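Local coordinates for protein (hdlp (histone deacetylase-like protein)) (Aquifex aeolicus, PDB 1C3P), which is a zinc-binding homologue of the histone deacetylases that probably has deacetylase activity and may take part in acetoin breakdown, at residues Y15-N20 and S96-T101; L57-T62 and P147-E152; G90-V95 and N139-I144; S104-S109 and N125-M130. All blocks are in the same frame, centred on the assembly; numbering follows the deposited sequence.

How the interactions relate
From the N terminus, Y15-N20 follows strand 4-8 and meets S96-T101, at the start of helix 98-118, closing interaction 1. Before that closure L57-T62 opens interaction 2 and G90-V95 opens interaction 3, so both cross interaction 1. Helix 98-118 then supplies S104-S109 to interaction 4, which N125-M130, at and just after the end of strand 122-125, completes as the shortest of the loops. Interaction 3 closes next, at N139-I144, and interaction 2 last, on helix 146-156; interaction 4 therefore lies within interaction 3, and both within interaction 2. Together they tie the loops before helices 28-37, 63-75 and 98-118 to helix 98-118 itself, helix 146-156 and the loop between strand 122-125 and helix 146-156.

Interaction 1: Y15-N20 and S96-T101; sequences YRYPKN and SYAMFT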
loop_
_atom_site.group_PDB
_atom_site.type_symbol
_atom_site.label_atom_id
_atom_site.label_comp_id
_atom_site.label_asym_id
_atom_site.label_seq_id
_atom_site.Cartn_x
_atom_site.Cartn_y
_atom_site.Cartn_z
ATOM N N TYR A 15 9.402 12.825 9.222
ATOM C CA TYR A 15 8.192 13.361 8.579
ATOM C C TYR A 15 7.005 12.503 8.998
ATOM O O TYR A 15 6.295 11.956 8.156
ATOM C CB TYR A 15 8.341 13.322 7.051
ATOM C CG TYR A 15 9.642 13.919 6.588
ATOM C CD1 TYR A 15 10.423 13.275 5.630
ATOM C CD2 TYR A 15 10.139 15.089 7.166
ATOM C CE1 TYR A 15 11.675 13.774 5.264
ATOM C CE2 TYR A 15 11.384 15.594 6.808
ATOM C CZ TYR A 15 12.148 14.929 5.861
ATOM O OH TYR A 15 13.401 15.405 5.526
ATOM N N ARG A 16 6.807 12.381 10.308
ATOM C CA ARG A 16 5.716 11.587 10.866
ATOM C C ARG A 16 4.452 12.438 10.922
ATOM O O ARG A 16 4.518 13.669 10.954
ATOM C CB ARG A 16 6.048 11.160 12.297
ATOM C CG ARG A 16 7.401 10.508 12.508
ATOM C CD ARG A 16 7.480 9.083 11.989
ATOM N NE ARG A 16 8.751 8.473 12.377
ATOM C CZ ARG A 16 9.163 8.339 13.638
ATOM N NH1 ARG A 16 8.407 8.769 14.641
ATOM N NH2 ARG A 16 10.340 7.784 13.898
ATOM N N TYR A 17 3.297 11.790 10.930
ATOM C CA TYR A 17 2.056 12.538 11.043
ATOM C C TYR A 17 1.938 12.998 12.488
ATOM O O TYR A 17 2.607 12.471 13.385
ATOM C CB TYR A 17 0.856 11.678 10.639
ATOM C CG TYR A 17 0.731 11.486 9.138
ATOM C CD1 TYR A 17 1.789 10.966 8.387
ATOM C CD2 TYR A 17 -0.452 11.824 8.469
ATOM C CE1 TYR A 17 1.675 10.781 7.011
ATOM C CE2 TYR A 17 -0.579 11.644 7.098
ATOM C CZ TYR A 17 0.487 11.121 6.372
ATOM O OH TYR A 17 0.366 10.915 5.015
ATOM N N PRO A 18 1.082 13.984 12.742
ATOM C CA PRO A 18 0.954 14.459 14.111
ATOM C C PRO A 18 0.272 13.547 15.114
ATOM O O PRO A 18 -0.265 12.486 14.792
ATOM C CB PRO A 18 0.174 15.756 13.928
ATOM C CG PRO A 18 -0.789 15.359 12.837
ATOM C CD PRO A 18 0.205 14.764 11.849
ATOM N N LYS A 19 0.363 14.002 16.354
ATOM C CA LYS A 19 -0.274 13.431 17.529
ATOM C C LYS A 19 -1.086 12.151 17.352
ATOM O O LYS A 19 -0.577 11.053 17.141
ATOM C CB LYS A 19 -1.226 14.503 18.041
ATOM C CG LYS A 19 -2.129 14.967 16.887
ATOM C CD LYS A 19 -3.206 15.966 17.235
ATOM C CE LYS A 19 -4.092 16.160 16.006
ATOM N NZ LYS A 19 -5.161 17.174 16.188
ATOM N N ASN A 20 -2.389 12.378 17.482
ATOM C CA ASN A 20 -3.490 11.436 17.399
ATOM C C ASN A 20 -3.524 10.565 16.147
ATOM O O ASN A 20 -4.058 9.452 16.167
ATOM C CB ASN A 20 -4.780 12.254 17.460
ATOM C CG ASN A 20 -5.766 11.725 18.469
ATOM O OD1 ASN A 20 -5.459 11.616 19.659
ATOM N ND2 ASN A 20 -6.969 11.401 18.004
ATOM N N SER A 96 1.631 19.140 7.952
ATOM C CA SER A 96 2.823 18.543 8.578
ATOM C C SER A 96 3.906 18.392 7.505
ATOM O O SER A 96 3.635 18.604 6.318
ATOM C CB SER A 96 2.536 17.159 9.161
ATOM O OG SER A 96 2.663 16.154 8.172
ATOM N N TYR A 97 5.129 18.026 7.893
ATOM C CA TYR A 97 6.148 17.859 6.870
ATOM C C TYR A 97 6.021 16.546 6.096
ATOM O O TYR A 97 6.813 16.251 5.205
ATOM C CB TYR A 97 7.556 18.043 7.442
ATOM C CG TYR A 97 7.828 19.496 7.785
ATOM C CD1 TYR A 97 7.499 20.025 9.037
ATOM C CD2 TYR A 97 8.343 20.363 6.821
ATOM C CE1 TYR A 97 7.679 21.386 9.319
ATOM C CE2 TYR A 97 8.527 21.724 7.090
ATOM C CZ TYR A 97 8.193 22.227 8.336
ATOM O OH TYR A 97 8.376 23.572 8.589
ATOM N N ALA A 98 5.015 15.756 6.425
ATOM C CA ALA A 98 4.796 14.540 5.670
ATOM C C ALA A 98 3.965 14.938 4.457
ATOM O O ALA A 98 3.989 14.264 3.439
ATOM C CB ALA A 98 4.016 13.520 6.494
ATOM N N MET A 99 3.261 16.063 4.554
ATOM C CA MET A 99 2.349 16.445 3.464
ATOM C C MET A 99 3.000 16.675 2.118
ATOM O O MET A 99 2.385 16.425 1.082
ATOM C CB MET A 99 1.510 17.664 3.860
ATOM C CG MET A 99 2.179 18.996 3.630
ATOM S SD MET A 99 1.258 20.255 4.566
ATOM C CE MET A 99 -0.380 20.149 3.769
ATOM N N PHE A 100 4.228 17.176 2.103
ATOM C CA PHE A 100 4.888 17.342 0.806
ATOM C C PHE A 100 6.279 16.713 0.773
ATOM O O PHE A 100 6.595 15.950 -0.134
ATOM C CB PHE A 100 5.019 18.811 0.407
ATOM C CG PHE A 100 5.632 18.989 -0.944
ATOM C CD1 PHE A 100 4.892 18.724 -2.095
ATOM C CD2 PHE A 100 6.987 19.313 -1.071
ATOM C CE1 PHE A 100 5.493 18.774 -3.356
ATOM C CE2 PHE A 100 7.594 19.363 -2.327
ATOM C CZ PHE A 100 6.846 19.091 -3.471
ATOM N N THR A 101 7.117 17.016 1.757
ATOM C CA THR A 101 8.466 16.449 1.748
ATOM C C THR A 101 8.445 14.928 1.880
ATOM O O THR A 101 9.012 14.231 1.051
ATOM C CB THR A 101 9.312 17.073 2.862
ATOM O OG1 THR A 101 9.406 18.486 2.632
ATOM C CG2 THR A 101 10.710 16.499 2.872
#
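Y15 and A98 bring the two backbones closest, CA to CA 4.6 Å, where the irregular segment 15-20 passes the first turn of helix 98-118. The methyl of A98 meets the loop backbone, its CB only 3.2 Å from Y15 O, and a residue this small lets the chain come so near. The same CB reaches CE1 of the Y17 ring at 3.6 Å. Further along the helix, T101 CG2 sits over one face of the Y15 ring, displaced toward the rim, in a CH-pi contact 3.9 Å from the centroid. Y15 CD2 lies 3.9 Å from Y97 CB. S96 precedes the turn that leads into the helix, and its OG, beside both N and carbonyl carbon (chi1 85°), caps it by accepting from A98 N at 3.0 Å. S96 and M99 form a capping box: M99 N bonds to S96 O, and S96 N makes a weak hydrogen bond to M99 SD. The polar ends look elsewhere, Y17 OH to F141 O and T101 OG1 to E73 on helix 63-75. The two segments therefore meet through A98 CB, T101 CG2 and the tyrosine rings, a fit that depends on the small A98.

Interaction 2: L57-T62 and P147-E152; sequences LLLFHT and PAVGIE
The ring of F60 has A148 CB directly over the centre of one face, 3.5 Å from the centroid and 9° off the normal, a CH-pi contact in which the small methyl can sit close over the aromatic surface. The rim of the F60 ring at CD2 lies 3.5 Å above the centre of one face of the H61 imidazole. F60 CG, anti to the backbone N (chi1 178°), is thereby set 3.6 Å from A148 CB. F60 CB touches V149 CG2 at 4.1 Å. That same methyl comes within 4.3 Å of H61 ND1, a polar atom buried here without a partner in the model. The turn carrying these rings is held by L57 O, which accepts from both F60 N and H61 N. Helix 146-156 is the helix that follows strand 122-125 and precedes strand 162-166 in the parallel alpha/beta fold of the arginase clan; here it presents A148, V149 and E152, spaced to fall on one side of its surface, to the loop leading into helix 63-75. L59 CB meets E152 CB at 4.0 Å, and E152 CG lies 3.5 Å from L59 O, so the glutamate contributes its aliphatic part to the contact. Its carboxylate turns to another partner, OE1 forming a salt bridge with R155. V149 also packs on T107 of helix 98-118, and F60 on A178 of helix 173-179.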
loop_
_atom_site.group_PDB
_atom_site.type_symbol
_atom_site.label_atom_id
_atom_site.label_comp_id
_atom_site.label_asym_id
_atom_site.label_seq_id
_atom_site.Cartn_x
_atom_site.Cartn_y
_atom_site.Cartn_z
ATOM N N LEU A 57 5.747 14.665 -10.489
ATOM C CA LEU A 57 4.496 14.894 -9.773
ATOM C C LEU A 57 3.382 15.334 -10.718
ATOM O O LEU A 57 2.228 14.920 -10.570
ATOM C CB LEU A 57 4.668 15.955 -8.683
ATOM C CG LEU A 57 5.565 15.528 -7.505
ATOM C CD1 LEU A 57 5.691 16.682 -6.501
ATOM C CD2 LEU A 57 4.946 14.291 -6.817
ATOM N N LEU A 58 3.732 16.182 -11.681
ATOM C CA LEU A 58 2.749 16.691 -12.625
ATOM C C LEU A 58 2.339 15.676 -13.685
ATOM O O LEU A 58 1.521 15.981 -14.555
ATOM C CB LEU A 58 3.248 17.986 -13.261
ATOM C CG LEU A 58 3.505 19.101 -12.237
ATOM C CD1 LEU A 58 4.083 20.323 -12.940
ATOM C CD2 LEU A 58 2.236 19.443 -11.487
ATOM N N LEU A 59 2.909 14.475 -13.628
ATOM C CA LEU A 59 2.469 13.415 -14.542
ATOM C C LEU A 59 1.013 13.084 -14.150
ATOM O O LEU A 59 0.229 12.591 -14.962
ATOM C CB LEU A 59 3.325 12.149 -14.385
ATOM C CG LEU A 59 4.775 12.182 -14.876
ATOM C CD1 LEU A 59 5.504 10.910 -14.469
ATOM C CD2 LEU A 59 4.785 12.356 -16.407
ATOM N N PHE A 60 0.660 13.334 -12.886
ATOM C CA PHE A 60 -0.697 13.074 -12.424
ATOM C C PHE A 60 -1.392 14.260 -11.746
ATOM O O PHE A 60 -2.508 14.631 -12.114
ATOM C CB PHE A 60 -0.741 11.876 -11.465
ATOM C CG PHE A 60 -2.122 11.597 -10.906
ATOM C CD1 PHE A 60 -3.179 11.279 -11.754
ATOM C CD2 PHE A 60 -2.365 11.667 -9.535
ATOM C CE1 PHE A 60 -4.462 11.035 -11.250
ATOM C CE2 PHE A 60 -3.644 11.425 -9.017
ATOM C CZ PHE A 60 -4.696 11.107 -9.887
ATOM N N HIS A 61 -0.748 14.845 -10.745
ATOM C CA HIS A 61 -1.360 15.956 -10.020
ATOM C C HIS A 61 -1.312 17.289 -10.735
ATOM O O HIS A 61 -0.449 17.511 -11.585
ATOM C CB HIS A 61 -0.713 16.085 -8.638
ATOM C CG HIS A 61 -1.058 14.955 -7.727
ATOM N ND1 HIS A 61 -0.198 13.909 -7.469
ATOM C CD2 HIS A 61 -2.195 14.686 -7.045
ATOM C CE1 HIS A 61 -0.792 13.045 -6.662
ATOM N NE2 HIS A 61 -2.002 13.493 -6.391
ATOM N N THR A 62 -2.263 18.168 -10.406
ATOM C CA THR A 62 -2.304 19.498 -11.027
ATOM C C THR A 62 -1.391 20.458 -10.288
ATOM O O THR A 62 -1.145 20.315 -9.087
ATOM C CB THR A 62 -3.732 20.074 -11.060
ATOM O OG1 THR A 62 -4.278 20.125 -9.736
ATOM C CG2 THR A 62 -4.613 19.218 -11.936
ATOM N N PRO A 147 0.992 5.661 -6.697
ATOM C CA PRO A 147 0.650 4.660 -7.717
ATOM C C PRO A 147 0.223 5.333 -9.055
ATOM O O PRO A 147 0.600 4.869 -10.145
ATOM C CB PRO A 147 -0.503 3.899 -7.073
ATOM C CG PRO A 147 -0.104 3.929 -5.588
ATOM C CD PRO A 147 0.210 5.431 -5.466
ATOM N N ALA A 148 -0.549 6.423 -8.981
ATOM C CA ALA A 148 -1.006 7.102 -10.210
ATOM C C ALA A 148 0.148 7.805 -10.915
ATOM O O ALA A 148 0.216 7.814 -12.143
ATOM C CB ALA A 148 -2.129 8.104 -9.899
ATOM N N VAL A 149 1.056 8.390 -10.147
ATOM C CA VAL A 149 2.231 9.033 -10.723
ATOM C C VAL A 149 3.013 7.941 -11.437
ATOM O O VAL A 149 3.436 8.114 -12.589
ATOM C CB VAL A 149 3.116 9.671 -9.634
ATOM C CG1 VAL A 149 4.489 10.085 -10.201
ATOM C CG2 VAL A 149 2.411 10.883 -9.061
ATOM N N GLY A 150 3.184 6.807 -10.763
ATOM C CA GLY A 150 3.936 5.708 -11.350
ATOM C C GLY A 150 3.335 5.129 -12.619
ATOM O O GLY A 150 4.053 4.815 -13.579
ATOM N N ILE A 151 2.019 4.960 -12.623
ATOM C CA ILE A 151 1.332 4.420 -13.791
ATOM C C ILE A 151 1.425 5.404 -14.957
ATOM O O ILE A 151 1.625 4.991 -16.095
ATOM C CB ILE A 151 -0.129 4.093 -13.445
ATOM C CG1 ILE A 151 -0.163 2.877 -12.501
ATOM C CG2 ILE A 151 -0.952 3.836 -14.726
ATOM C CD1 ILE A 151 -1.533 2.622 -11.885
ATOM N N GLU A 152 1.291 6.700 -14.683
ATOM C CA GLU A 152 1.392 7.697 -15.745
ATOM C C GLU A 152 2.828 7.753 -16.229
ATOM O O GLU A 152 3.101 8.031 -17.396
ATOM C CB GLU A 152 0.951 9.071 -15.244
ATOM C CG GLU A 152 -0.550 9.157 -15.048
ATOM C CD GLU A 152 -1.314 9.094 -16.357
ATOM O OE1 GLU A 152 -2.550 8.987 -16.304
ATOM O OE2 GLU A 152 -0.686 9.166 -17.434
#

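Interaction 3: G90-V95 and N139-I144; sequences GYENPV and NGFCYI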
loop_
_atom_site.group_PDB
_atom_site.type_symbol
_atom_site.label_atom_id
_atom_site.label_comp_id
_atom_site.label_asym_id
_atom_site.label_seq_id
_atom_site.Cartn_x
_atom_site.Cartn_y
_atom_site.Cartn_z
ATOM N N GLY A 90 -7.571 19.359 7.945
ATOM C CA GLY A 90 -8.378 18.663 8.943
ATOM C C GLY A 90 -7.615 17.546 9.637
ATOM O O GLY A 90 -6.440 17.340 9.356
ATOM N N TYR A 91 -8.266 16.831 10.557
ATOM C CA TYR A 91 -7.626 15.722 11.270
ATOM C C TYR A 91 -7.052 14.683 10.304
ATOM O O TYR A 91 -5.983 14.119 10.516
ATOM C CB TYR A 91 -8.643 15.000 12.146
ATOM C CG TYR A 91 -8.117 13.685 12.694
ATOM C CD1 TYR A 91 -7.186 13.658 13.733
ATOM C CD2 TYR A 91 -8.544 12.464 12.161
ATOM C CE1 TYR A 91 -6.698 12.448 14.234
ATOM C CE2 TYR A 91 -8.063 11.250 12.651
ATOM C CZ TYR A 91 -7.144 11.251 13.689
ATOM O OH TYR A 91 -6.682 10.055 14.186
ATOM N N GLU A 92 -7.806 14.425 9.253
ATOM C CA GLU A 92 -7.443 13.432 8.257
ATOM C C GLU A 92 -6.162 13.713 7.461
ATOM O O GLU A 92 -5.237 12.887 7.448
ATOM C CB GLU A 92 -8.651 13.256 7.334
ATOM C CG GLU A 92 -8.455 12.389 6.121
ATOM C CD GLU A 92 -9.779 12.089 5.438
ATOM O OE1 GLU A 92 -9.794 11.963 4.186
ATOM O OE2 GLU A 92 -10.796 11.964 6.166
ATOM N N ASN A 93 -6.108 14.873 6.808
ATOM C CA ASN A 93 -4.954 15.269 5.997
ATOM C C ASN A 93 -4.439 16.590 6.567
ATOM O O ASN A 93 -4.538 17.644 5.939
ATOM C CB ASN A 93 -5.412 15.442 4.553
ATOM C CG ASN A 93 -6.260 14.278 4.085
ATOM O OD1 ASN A 93 -5.809 13.124 4.078
ATOM N ND2 ASN A 93 -7.505 14.563 3.707
ATOM N N PRO A 94 -3.817 16.528 7.755
ATOM C CA PRO A 94 -3.274 17.673 8.491
ATOM C C PRO A 94 -2.071 18.341 7.871
ATOM O O PRO A 94 -1.426 17.789 6.999
ATOM C CB PRO A 94 -2.888 17.061 9.840
ATOM C CG PRO A 94 -3.653 15.750 9.883
ATOM C CD PRO A 94 -3.485 15.290 8.477
ATOM N N VAL A 95 -1.771 19.546 8.342
ATOM C CA VAL A 95 -0.572 20.233 7.899
ATOM C C VAL A 95 0.594 19.574 8.662
ATOM O O VAL A 95 0.523 19.424 9.879
ATOM C CB VAL A 95 -0.638 21.733 8.263
ATOM C CG1 VAL A 95 0.729 22.388 8.079
ATOM C CG2 VAL A 95 -1.660 22.427 7.373
ATOM N N ASN A 139 -6.764 12.979 0.526
ATOM C CA ASN A 139 -7.800 12.060 0.938
ATOM C C ASN A 139 -7.221 10.827 1.621
ATOM O O ASN A 139 -6.199 10.294 1.184
ATOM C CB ASN A 139 -8.615 11.650 -0.307
ATOM C CG ASN A 139 -9.699 10.642 0.000
ATOM O OD1 ASN A 139 -10.604 10.905 0.794
ATOM N ND2 ASN A 139 -9.621 9.476 -0.640
ATOM N N GLY A 140 -7.873 10.392 2.698
ATOM C CA GLY A 140 -7.436 9.197 3.407
ATOM C C GLY A 140 -5.992 9.188 3.874
ATOM O O GLY A 140 -5.311 8.162 3.760
ATOM N N PHE A 141 -5.529 10.315 4.408
ATOM C CA PHE A 141 -4.160 10.452 4.912
ATOM C C PHE A 141 -3.172 10.606 3.772
ATOM O O PHE A 141 -1.986 10.749 4.016
ATOM C CB PHE A 141 -3.687 9.216 5.690
ATOM C CG PHE A 141 -4.604 8.757 6.788
ATOM C CD1 PHE A 141 -4.413 7.487 7.356
ATOM C CD2 PHE A 141 -5.621 9.565 7.282
ATOM C CE1 PHE A 141 -5.214 7.040 8.386
ATOM C CE2 PHE A 141 -6.433 9.116 8.326
ATOM C CZ PHE A 141 -6.225 7.852 8.877
ATOM N N CYS A 142 -3.642 10.543 2.530
ATOM C CA CYS A 142 -2.738 10.667 1.393
ATOM C C CYS A 142 -2.804 12.037 0.713
ATOM O O CYS A 142 -3.899 12.577 0.494
ATOM C CB CYS A 142 -3.061 9.583 0.356
ATOM S SG CYS A 142 -2.949 7.898 0.992
ATOM N N TYR A 143 -1.630 12.583 0.379
ATOM C CA TYR A 143 -1.536 13.874 -0.295
ATOM C C TYR A 143 -1.068 13.724 -1.738
ATOM O O TYR A 143 -1.451 14.512 -2.600
ATOM C CB TYR A 143 -0.573 14.826 0.419
ATOM C CG TYR A 143 -0.833 14.972 1.902
ATOM C CD1 TYR A 143 -0.313 14.052 2.812
ATOM C CD2 TYR A 143 -1.597 16.033 2.394
ATOM C CE1 TYR A 143 -0.541 14.190 4.194
ATOM C CE2 TYR A 143 -1.833 16.179 3.764
ATOM C CZ TYR A 143 -1.297 15.253 4.655
ATOM O OH TYR A 143 -1.481 15.410 6.013
ATOM N N ILE A 144 -0.233 12.719 -2.000
ATOM C CA ILE A 144 0.261 12.478 -3.349
ATOM C C ILE A 144 -0.009 11.010 -3.665
ATOM O O ILE A 144 0.295 10.133 -2.851
ATOM C CB ILE A 144 1.761 12.764 -3.430
ATOM C CG1 ILE A 144 2.020 14.224 -3.021
ATOM C CG2 ILE A 144 2.294 12.418 -4.818
ATOM C CD1 ILE A 144 3.486 14.669 -3.087
#
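E92 and N139 lie side by side, pointing the same way, carboxylate and amide planes 58° apart, whereas P94 and Y143 cross at about a right angle. E92 OE1 and N139 OD1, both acceptors, stay unbonded 3.6 Å apart; N139 ND2 bonds to H132 O. The E92 chain, extended beyond CG, suits a reach to the backbone opposite: OE1 accepts from G140 N at 2.9 Å, the donor lying 37° above the carboxylate plane. N93 OD1 takes the N-H of F141 in a short bond, 2.8 Å, bent at the hydrogen (131°); its ND2 bonds to N87 O and only weakly to E92 OE1. These acceptors grip successive N-H groups of the type I' turn N139-C142, with positive phi at both G140, where glycine is favoured, and F141. Y143 OH donates to P94 O at 2.6 Å, in the carbonyl plane on a lone pair. F141 CD2 lies 3.3 Å from E92 O, buried with no partner in the model. The F141 side chain is about 7 Å from that of H170, which binds zinc in another structure of this protein, consistent with lining the active site. Beyond the turn, Y143 packs on M99 and S103 of helix 98-118 and on L69 of helix 63-75.

Interaction 4: S104-S109 and N125-M130; sequences SLATGS and NPAGGM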
loop_
_atom_site.group_PDB
_atom_site.type_symbol
_atom_site.label_atom_id
_atom_site.label_comp_id
_atom_site.label_asym_id
_atom_site.label_seq_id
_atom_site.Cartn_x
_atom_site.Cartn_y
_atom_site.Cartn_z
ATOM N N SER A 104 6.633 13.491 -1.116
ATOM C CA SER A 104 7.470 13.527 -2.322
ATOM C C SER A 104 8.568 12.463 -2.295
ATOM O O SER A 104 8.974 11.924 -3.324
ATOM C CB SER A 104 8.120 14.906 -2.478
ATOM O OG SER A 104 7.141 15.846 -2.859
ATOM N N LEU A 105 9.056 12.168 -1.106
ATOM C CA LEU A 105 10.108 11.184 -0.975
ATOM C C LEU A 105 9.558 9.777 -1.256
ATOM O O LEU A 105 10.197 8.956 -1.910
ATOM C CB LEU A 105 10.695 11.285 0.436
ATOM C CG LEU A 105 12.076 10.701 0.682
ATOM C CD1 LEU A 105 13.104 11.409 -0.234
ATOM C CD2 LEU A 105 12.434 10.893 2.176
ATOM N N ALA A 106 8.356 9.509 -0.772
ATOM C CA ALA A 106 7.721 8.207 -0.986
ATOM C C ALA A 106 7.401 8.024 -2.466
ATOM O O ALA A 106 7.508 6.922 -3.006
ATOM C CB ALA A 106 6.423 8.110 -0.139
ATOM N N THR A 107 7.023 9.115 -3.120
ATOM C CA THR A 107 6.659 9.078 -4.544
ATOM C C THR A 107 7.890 8.943 -5.432
ATOM O O THR A 107 7.876 8.198 -6.417
ATOM C CB THR A 107 5.838 10.327 -4.898
ATOM O OG1 THR A 107 4.656 10.321 -4.079
ATOM C CG2 THR A 107 5.457 10.358 -6.392
ATOM N N GLY A 108 8.955 9.658 -5.100
ATOM C CA GLY A 108 10.159 9.517 -5.885
ATOM C C GLY A 108 10.622 8.068 -5.758
ATOM O O GLY A 108 11.166 7.504 -6.709
ATOM N N SER A 109 10.401 7.461 -4.589
ATOM C CA SER A 109 10.807 6.070 -4.353
ATOM C C SER A 109 10.032 5.086 -5.240
ATOM O O SER A 109 10.518 3.991 -5.581
ATOM C CB SER A 109 10.635 5.719 -2.869
ATOM O OG SER A 109 11.492 6.513 -2.061
ATOM N N ASN A 125 9.306 -0.738 -2.845
ATOM C CA ASN A 125 9.266 0.569 -2.219
ATOM C C ASN A 125 8.186 0.539 -1.139
ATOM O O ASN A 125 7.014 0.795 -1.414
ATOM C CB ASN A 125 8.924 1.668 -3.226
ATOM C CG ASN A 125 8.612 2.965 -2.535
ATOM O OD1 ASN A 125 9.146 3.225 -1.456
ATOM N ND2 ASN A 125 7.754 3.806 -3.147
ATOM N N PRO A 126 8.564 0.241 0.113
ATOM C CA PRO A 126 7.582 0.189 1.194
ATOM C C PRO A 126 6.862 1.504 1.503
ATOM O O PRO A 126 5.777 1.492 2.072
ATOM C CB PRO A 126 8.415 -0.312 2.372
ATOM C CG PRO A 126 9.786 0.297 2.074
ATOM C CD PRO A 126 9.903 -0.104 0.625
ATOM N N ALA A 127 7.466 2.632 1.133
ATOM C CA ALA A 127 6.866 3.935 1.392
ATOM C C ALA A 127 5.751 4.246 0.403
ATOM O O ALA A 127 4.922 5.122 0.657
ATOM C CB ALA A 127 7.951 5.048 1.326
ATOM N N GLY A 128 5.725 3.520 -0.710
ATOM C CA GLY A 128 4.731 3.753 -1.750
ATOM C C GLY A 128 3.346 3.195 -1.469
ATOM O O GLY A 128 3.071 2.666 -0.399
ATOM N N GLY A 129 2.465 3.314 -2.451
ATOM C CA GLY A 129 1.112 2.823 -2.289
ATOM C C GLY A 129 0.160 3.783 -1.586
ATOM O O GLY A 129 -0.795 3.336 -0.960
ATOM N N MET A 130 0.426 5.086 -1.671
ATOM C CA MET A 130 -0.442 6.118 -1.062
ATOM C C MET A 130 -1.607 6.278 -2.038
ATOM O O MET A 130 -1.754 7.294 -2.721
ATOM C CB MET A 130 0.346 7.419 -0.924
ATOM C CG MET A 130 1.625 7.174 -0.114
ATOM S SD MET A 130 2.577 8.629 0.303
ATOM C CE MET A 130 1.453 9.375 1.421
#
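N125 has CG anti to its backbone N (chi1 169°), which sets CG 3.4 Å from S109 CB. The amide is then used at both atoms. ND2 donates to A106 O at 3.1 Å, in the carbonyl plane with a C=O...donor angle of 157° though tilted from the amide's own plane, and also bonds with T110 OG1. OD1 rests 3.2 Å from S109 CB and accepts weakly from A127 N, 3.1 Å away, in an Asx turn. An asparagine suits the position because one short side chain can offer a donor to the helix and an acceptor to its own loop. S109 OG, anti to its own carbonyl carbon (chi1 -64°), donates to L105 O at 2.8 Å and has further bonds with S49 and Y12. L105 O thus receives S109 N and S109 OG from opposite faces of its plane. In the fold, helix 98-118 leads, after a short connection, into strand 122-125 of the parallel sheet, and N125, at the strand's C-terminal end, is still backbone-bonded to Y291 of the neighbouring strand 290-292 and to G293 just after it. The chain then leaves the sheet through a type I turn from N125 to G128. Glycine fits at G128, where a CB would collide with N125 ND2, and at G129, whose backbone angles would jam one against the preceding carbonyl. A106 CB fits between A127 CB, 3.7 Å away, and M130 SD at 3.9 Å; the M130 side chain lies about 10 Å from that of D168, a zinc-binding residue in another structure of this protein.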